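Local atomic coordinates of catechol 1,2-dioxygenase (Pseudomonas putida, PDB entry 2AZQ), a protein that probably catalyses the iron(III)-dependent intradiol cleavage of catechol by dioxygen to cis,cis-muconate, the opening step of the catechol branch of the beta-ketoadipate pathway. Residues 35-38 against 39-43; 58-61 against 62-66. All coordinates share one frame; numbering follows the deposited sequence.

In the fold
Contact 1 (35-38 with 39-43) lies on helix 28-49 and contact 2 (58-61 with 62-66) on helix 52-68, the next helix in the chain; both fall in the helical N-terminal region of this intradiol dioxygenase. Their centres are 19 Å apart and their nearest atoms about 9 Å apart, so they do not touch. What joins them is the pocket of a bound phospholipid: Thr41 of contact 1, its side chain about 4 Å from that lipid, and Ala58, Tyr61 and Leu62 of contact 2 all belong to it, and both contacts also reach the second subunit. Neither belongs to the ferric site, which Tyr163, Tyr197, His221 and His223 form elsewhere in the chain.

Contact 1: 35-38 against 39-43; sequences LRVL and QDTAR
Arg36 lays its side chain across that of Asp40, one helical turn on, and its NE donates to OD1 of Asp40 at 3.0 Å in a salt bridge. The oxygen lies in the guanidinium plane, whereas NE stands 29° out of the carboxylate plane on the syn side of OD1, and the two flat groups are turned 64° apart. The Arg36 chain leaves with CG anti to the backbone N (chi1 179°) and bends at chi2, which carries NE back to the carboxylate. Its NH2 makes a further salt bridge to Asp47 of the second subunit. The second carboxylate oxygen, OD2, lies 3.2 Å from NH1 of Arg43, well out of that guanidinium plane, a pairing of charges alone.

Both N and OG1 of Thr41 donate to the carbonyl O of Val37, at 3.0 and 2.8 Å, arriving from opposite faces of the carbonyl plane. The Ala42 N to Leu38 O bond continues the helix, while Leu38 and Ala42 pack on helix 9-19. Paired with two arginines, the Asp40 carboxylate is likely to remain ionised, and the OG1 bond probably fixes the rotation of the Thr41 side chain, leaving methyl CG2 turned to the lipid tail.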
loop_
_atom_site.group_PDB
_atom_site.type_symbol
_atom_site.label_atom_id
_atom_site.label_comp_id
_atom_site.label_asym_id
_atom_site.label_seq_id
_atom_site.Cartn_x
_atom_site.Cartn_y
_atom_site.Cartn_z
ATOM N N LEU A 35 -6.460 -15.900 -3.149
ATOM C CA LEU A 35 -7.725 -16.305 -3.800
ATOM C C LEU A 35 -8.808 -15.549 -3.017
ATOM O O LEU A 35 -9.715 -14.928 -3.579
ATOM C CB LEU A 35 -7.963 -17.831 -3.697
ATOM C CG LEU A 35 -8.984 -18.577 -4.584
ATOM C CD1 LEU A 35 -9.233 -20.022 -4.096
ATOM C CD2 LEU A 35 -10.284 -17.840 -4.571
ATOM N N ARG A 36 -8.667 -15.584 -1.704
ATOM C CA ARG A 36 -9.597 -14.926 -0.808
ATOM C C ARG A 36 -9.566 -13.386 -0.945
ATOM O O ARG A 36 -10.621 -12.770 -1.155
ATOM C CB ARG A 36 -9.281 -15.384 0.627
ATOM C CG ARG A 36 -10.123 -14.796 1.735
ATOM C CD ARG A 36 -11.589 -14.943 1.500
ATOM N NE ARG A 36 -12.336 -14.459 2.663
ATOM C CZ ARG A 36 -12.730 -15.208 3.697
ATOM N NH1 ARG A 36 -12.463 -16.503 3.733
ATOM N NH2 ARG A 36 -13.353 -14.648 4.724
ATOM N N VAL A 37 -8.380 -12.770 -0.840
ATOM C CA VAL A 37 -8.275 -11.310 -0.964
ATOM C C VAL A 37 -8.941 -10.827 -2.256
ATOM O O VAL A 37 -9.530 -9.734 -2.293
ATOM C CB VAL A 37 -6.798 -10.830 -0.944
ATOM C CG1 VAL A 37 -6.728 -9.343 -1.204
ATOM C CG2 VAL A 37 -6.188 -11.069 0.399
ATOM N N LEU A 38 -8.859 -11.637 -3.316
ATOM C CA LEU A 38 -9.488 -11.261 -4.587
ATOM C C LEU A 38 -11.025 -11.387 -4.625
ATOM O O LEU A 38 -11.686 -10.525 -5.186
ATOM C CB LEU A 38 -8.876 -12.054 -5.751
ATOM C CG LEU A 38 -7.441 -11.713 -6.177
ATOM C CD1 LEU A 38 -6.942 -12.801 -7.145
ATOM C CD2 LEU A 38 -7.377 -10.312 -6.796
ATOM N N GLN A 39 -11.583 -12.446 -4.029
ATOM C CA GLN A 39 -13.034 -12.665 -4.011
ATOM C C GLN A 39 -13.708 -11.601 -3.176
ATOM O O GLN A 39 -14.806 -11.140 -3.515
ATOM C CB GLN A 39 -13.406 -14.002 -3.384
ATOM C CG GLN A 39 -12.820 -15.248 -3.990
ATOM C CD GLN A 39 -13.321 -16.479 -3.255
ATOM O OE1 GLN A 39 -14.534 -16.706 -3.168
ATOM N NE2 GLN A 39 -12.406 -17.262 -2.707
ATOM N N ASP A 40 -13.072 -11.247 -2.059
ATOM C CA ASP A 40 -13.616 -10.219 -1.180
ATOM C C ASP A 40 -13.489 -8.842 -1.833
ATOM O O ASP A 40 -14.463 -8.097 -1.901
ATOM C CB ASP A 40 -12.893 -10.202 0.170
ATOM C CG ASP A 40 -13.190 -11.426 1.026
ATOM O OD1 ASP A 40 -12.680 -11.502 2.161
ATOM O OD2 ASP A 40 -13.936 -12.310 0.566
ATOM N N THR A 41 -12.302 -8.500 -2.327
ATOM C CA THR A 41 -12.127 -7.199 -2.954
ATOM C C THR A 41 -13.187 -6.983 -4.029
ATOM O O THR A 41 -13.799 -5.914 -4.118
ATOM C CB THR A 41 -10.708 -7.062 -3.540
ATOM O OG1 THR A 41 -9.778 -6.963 -2.461
ATOM C CG2 THR A 41 -10.582 -5.808 -4.398
ATOM N N ALA A 42 -13.417 -8.014 -4.826
ATOM C CA ALA A 42 -14.412 -7.969 -5.876
ATOM C C ALA A 42 -15.822 -7.691 -5.330
ATOM O O ALA A 42 -16.591 -6.935 -5.936
ATOM C CB ALA A 42 -14.401 -9.276 -6.632
ATOM N N ARG A 43 -16.168 -8.310 -4.198
ATOM C CA ARG A 43 -17.485 -8.100 -3.596
ATOM C C ARG A 43 -17.686 -6.678 -3.087
ATOM O O ARG A 43 -18.771 -6.139 -3.214
ATOM C CB ARG A 43 -17.732 -9.062 -2.445
ATOM C CG ARG A 43 -17.864 -10.491 -2.819
ATOM C CD ARG A 43 -17.709 -11.386 -1.585
ATOM N NE ARG A 43 -17.563 -12.783 -1.994
ATOM C CZ ARG A 43 -17.171 -13.778 -1.201
ATOM N NH1 ARG A 43 -16.873 -13.543 0.073
ATOM N NH2 ARG A 43 -17.068 -15.014 -1.691
#

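Contact 2: 58-61 against 62-66; sequences AVDY and LNRLG. With PCF (1,2-diacyl-sn-glycero-3-phoshocholine), chain C.
The backbone is largely that of an alpha helix, with Leu62 N hydrogen-bonded to Ala58 O at 2.9 Å and Leu65 N to Tyr61 O, but Asn63 N turns to Asp60 O, three residues back, which also accepts from Arg64 N, and its bond to Val59 O is weak. Arg64 folds back on Asp60, bending at chi3 (-64°) so that NE meets OD1 at 3.1 Å in a salt bridge, with OD1 near the guanidinium plane. The Arg64 guanidinium stands almost perpendicular to the Tyr61 ring, its NH2 near the ring edge, 3.7 Å from Tyr61 CD1; that NH2 also forms a salt bridge with Glu207. With Arg64 shortened to an alanine, Asp60 and Glu207 would probably lose the cation they share and the Tyr61 edge some of its cover.

One face of the Tyr61 ring carries lipid C24, over the ring centre and 4.1 Å above its plane, and Tyr61 OH is hydrogen-bonded to Pro204 O. Ala58 CB lies 3.5 Å from lipid C37, and Leu62 CD1 and CD2 meet the acyl tails. Helix 52-68 thus supplies one wall of the hydrophobic phospholipid tunnel at the dimer interface, a hallmark of the helical N-terminal region of catechol 1,2-dioxygenases.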
loop_
_atom_site.group_PDB
_atom_site.type_symbol
_atom_site.label_atom_id
_atom_site.label_comp_id
_atom_site.label_asym_id
_atom_site.label_seq_id
_atom_site.Cartn_x
_atom_site.Cartn_y
_atom_site.Cartn_z
ATOM N N ALA A 58 -7.675 5.072 -4.807
ATOM C CA ALA A 58 -7.264 4.180 -3.727
ATOM C C ALA A 58 -5.891 3.582 -4.078
ATOM O O ALA A 58 -4.970 3.564 -3.248
ATOM C CB ALA A 58 -8.282 3.069 -3.540
ATOM N N VAL A 59 -5.756 3.079 -5.305
ATOM C CA VAL A 59 -4.485 2.525 -5.733
ATOM C C VAL A 59 -3.390 3.609 -5.596
ATOM O O VAL A 59 -2.283 3.333 -5.107
ATOM C CB VAL A 59 -4.561 2.018 -7.200
ATOM C CG1 VAL A 59 -3.164 1.653 -7.698
ATOM C CG2 VAL A 59 -5.510 0.803 -7.290
ATOM N N ASP A 60 -3.701 4.841 -6.008
ATOM C CA ASP A 60 -2.729 5.924 -5.899
ATOM C C ASP A 60 -2.466 6.359 -4.445
ATOM O O ASP A 60 -1.329 6.648 -4.074
ATOM C CB ASP A 60 -3.162 7.105 -6.766
ATOM C CG ASP A 60 -2.265 8.305 -6.592
ATOM O OD1 ASP A 60 -2.519 9.129 -5.690
ATOM O OD2 ASP A 60 -1.279 8.409 -7.341
ATOM N N TYR A 61 -3.507 6.412 -3.624
ATOM C CA TYR A 61 -3.336 6.748 -2.218
ATOM C C TYR A 61 -2.348 5.730 -1.659
ATOM O O TYR A 61 -1.441 6.057 -0.898
ATOM C CB TYR A 61 -4.657 6.588 -1.487
ATOM C CG TYR A 61 -4.526 6.662 0.002
ATOM C CD1 TYR A 61 -4.362 7.892 0.657
ATOM C CD2 TYR A 61 -4.580 5.503 0.776
ATOM C CE1 TYR A 61 -4.268 7.956 2.065
ATOM C CE2 TYR A 61 -4.483 5.549 2.169
ATOM C CZ TYR A 61 -4.333 6.765 2.804
ATOM O OH TYR A 61 -4.267 6.788 4.172
ATOM N N LEU A 62 -2.547 4.481 -2.059
ATOM C CA LEU A 62 -1.720 3.360 -1.638
ATOM C C LEU A 62 -0.244 3.541 -2.017
ATOM O O LEU A 62 0.649 2.986 -1.368
ATOM C CB LEU A 62 -2.259 2.096 -2.271
ATOM C CG LEU A 62 -2.248 0.829 -1.438
ATOM C CD1 LEU A 62 -3.258 0.973 -0.311
ATOM C CD2 LEU A 62 -2.637 -0.341 -2.336
ATOM N N ASN A 63 0.021 4.289 -3.086
ATOM C CA ASN A 63 1.404 4.539 -3.442
ATOM C C ASN A 63 1.957 5.565 -2.508
ATOM O O ASN A 63 3.096 5.458 -2.078
ATOM C CB ASN A 63 1.577 5.067 -4.858
ATOM C CG ASN A 63 1.686 3.961 -5.863
ATOM O OD1 ASN A 63 2.235 2.891 -5.571
ATOM N ND2 ASN A 63 1.186 4.212 -7.065
ATOM N N ARG A 64 1.154 6.568 -2.193
ATOM C CA ARG A 64 1.626 7.607 -1.302
ATOM C C ARG A 64 1.747 7.097 0.137
ATOM O O ARG A 64 2.680 7.504 0.853
ATOM C CB ARG A 64 0.722 8.842 -1.430
ATOM C CG ARG A 64 0.681 9.269 -2.894
ATOM C CD ARG A 64 -0.129 10.498 -3.249
ATOM N NE ARG A 64 -1.561 10.402 -3.016
ATOM C CZ ARG A 64 -2.163 10.673 -1.860
ATOM N NH1 ARG A 64 -1.458 11.061 -0.803
ATOM N NH2 ARG A 64 -3.486 10.583 -1.765
ATOM N N LEU A 65 0.849 6.186 0.551
ATOM C CA LEU A 65 0.928 5.659 1.906
ATOM C C LEU A 65 2.207 4.888 1.982
ATOM O O LEU A 65 2.896 4.912 2.997
ATOM C CB LEU A 65 -0.215 4.705 2.259
ATOM C CG LEU A 65 -0.015 4.357 3.744
ATOM C CD1 LEU A 65 -0.282 5.630 4.572
ATOM C CD2 LEU A 65 -0.903 3.221 4.192
ATOM N N GLY A 66 2.524 4.195 0.897
ATOM C CA GLY A 66 3.751 3.428 0.854
ATOM C C GLY A 66 4.990 4.301 0.878
ATOM O O GLY A 66 5.895 4.069 1.674
HETATM N N PCF C . -9.411 17.664 -4.852
HETATM P P PCF C . -12.017 14.095 -2.967
HETATM O O11 PCF C . -11.890 12.519 -2.628
HETATM O O12 PCF C . -13.338 14.346 -3.590
HETATM O O13 PCF C . -10.860 14.292 -4.072
HETATM O O14 PCF C . -11.693 14.847 -1.733
HETATM C C11 PCF C . -10.671 15.503 -4.810
HETATM C C12 PCF C . -9.708 16.445 -4.078
HETATM C C13 PCF C . -8.721 17.332 -6.108
HETATM C C14 PCF C . -10.647 18.405 -5.154
HETATM C C15 PCF C . -8.529 18.528 -4.053
HETATM C C1 PCF C . -10.569 11.959 -2.557
HETATM C C2 PCF C . -10.448 10.626 -1.793
HETATM C C3 PCF C . -11.344 9.512 -2.337
HETATM O O31 PCF C . -11.579 9.604 -3.758
HETATM O O32 PCF C . -12.814 8.678 -5.385
HETATM C C31 PCF C . -12.408 8.635 -4.217
HETATM C C32 PCF C . -12.914 7.603 -3.208
HETATM C C33 PCF C . -11.779 6.786 -2.601
HETATM C C34 PCF C . -12.285 5.793 -1.538
HETATM C C35 PCF C . -11.377 4.580 -1.385
HETATM C C36 PCF C . -12.242 3.328 -1.535
HETATM C C37 PCF C . -11.475 2.284 -2.349
HETATM C C38 PCF C . -12.086 0.891 -2.260
HETATM C C39 PCF C . -11.122 0.046 -3.088
HETATM C C40 PCF C . -11.198 -1.429 -2.694
HETATM C C41 PCF C . -10.046 -2.231 -3.300
HETATM C C42 PCF C . -8.671 -1.628 -2.990
HETATM C C43 PCF C . -7.597 -2.702 -3.165
HETATM O O21 PCF C . -9.043 10.318 -1.843
HETATM O O22 PCF C . -7.270 9.311 -1.006
HETATM C C21 PCF C . -8.478 9.497 -0.917
HETATM C C22 PCF C . -9.233 8.828 0.238
HETATM C C23 PCF C . -8.743 7.365 0.276
HETATM C C24 PCF C . -8.582 6.728 1.668
HETATM C C25 PCF C . -8.789 5.204 1.706
HETATM C C26 PCF C . -7.981 4.460 0.628
HETATM C C27 PCF C . -8.181 2.940 0.669
HETATM C C28 PCF C . -7.068 2.150 1.359
HETATM C C29 PCF C . -7.074 0.744 0.750
HETATM C C30 PCF C . -6.404 -0.299 1.662
HETATM C C44 PCF C . -6.231 -2.152 -3.564
HETATM C C45 PCF C . -5.354 -3.219 -3.759
HETATM C C46 PCF C . -4.218 -3.073 -4.549
#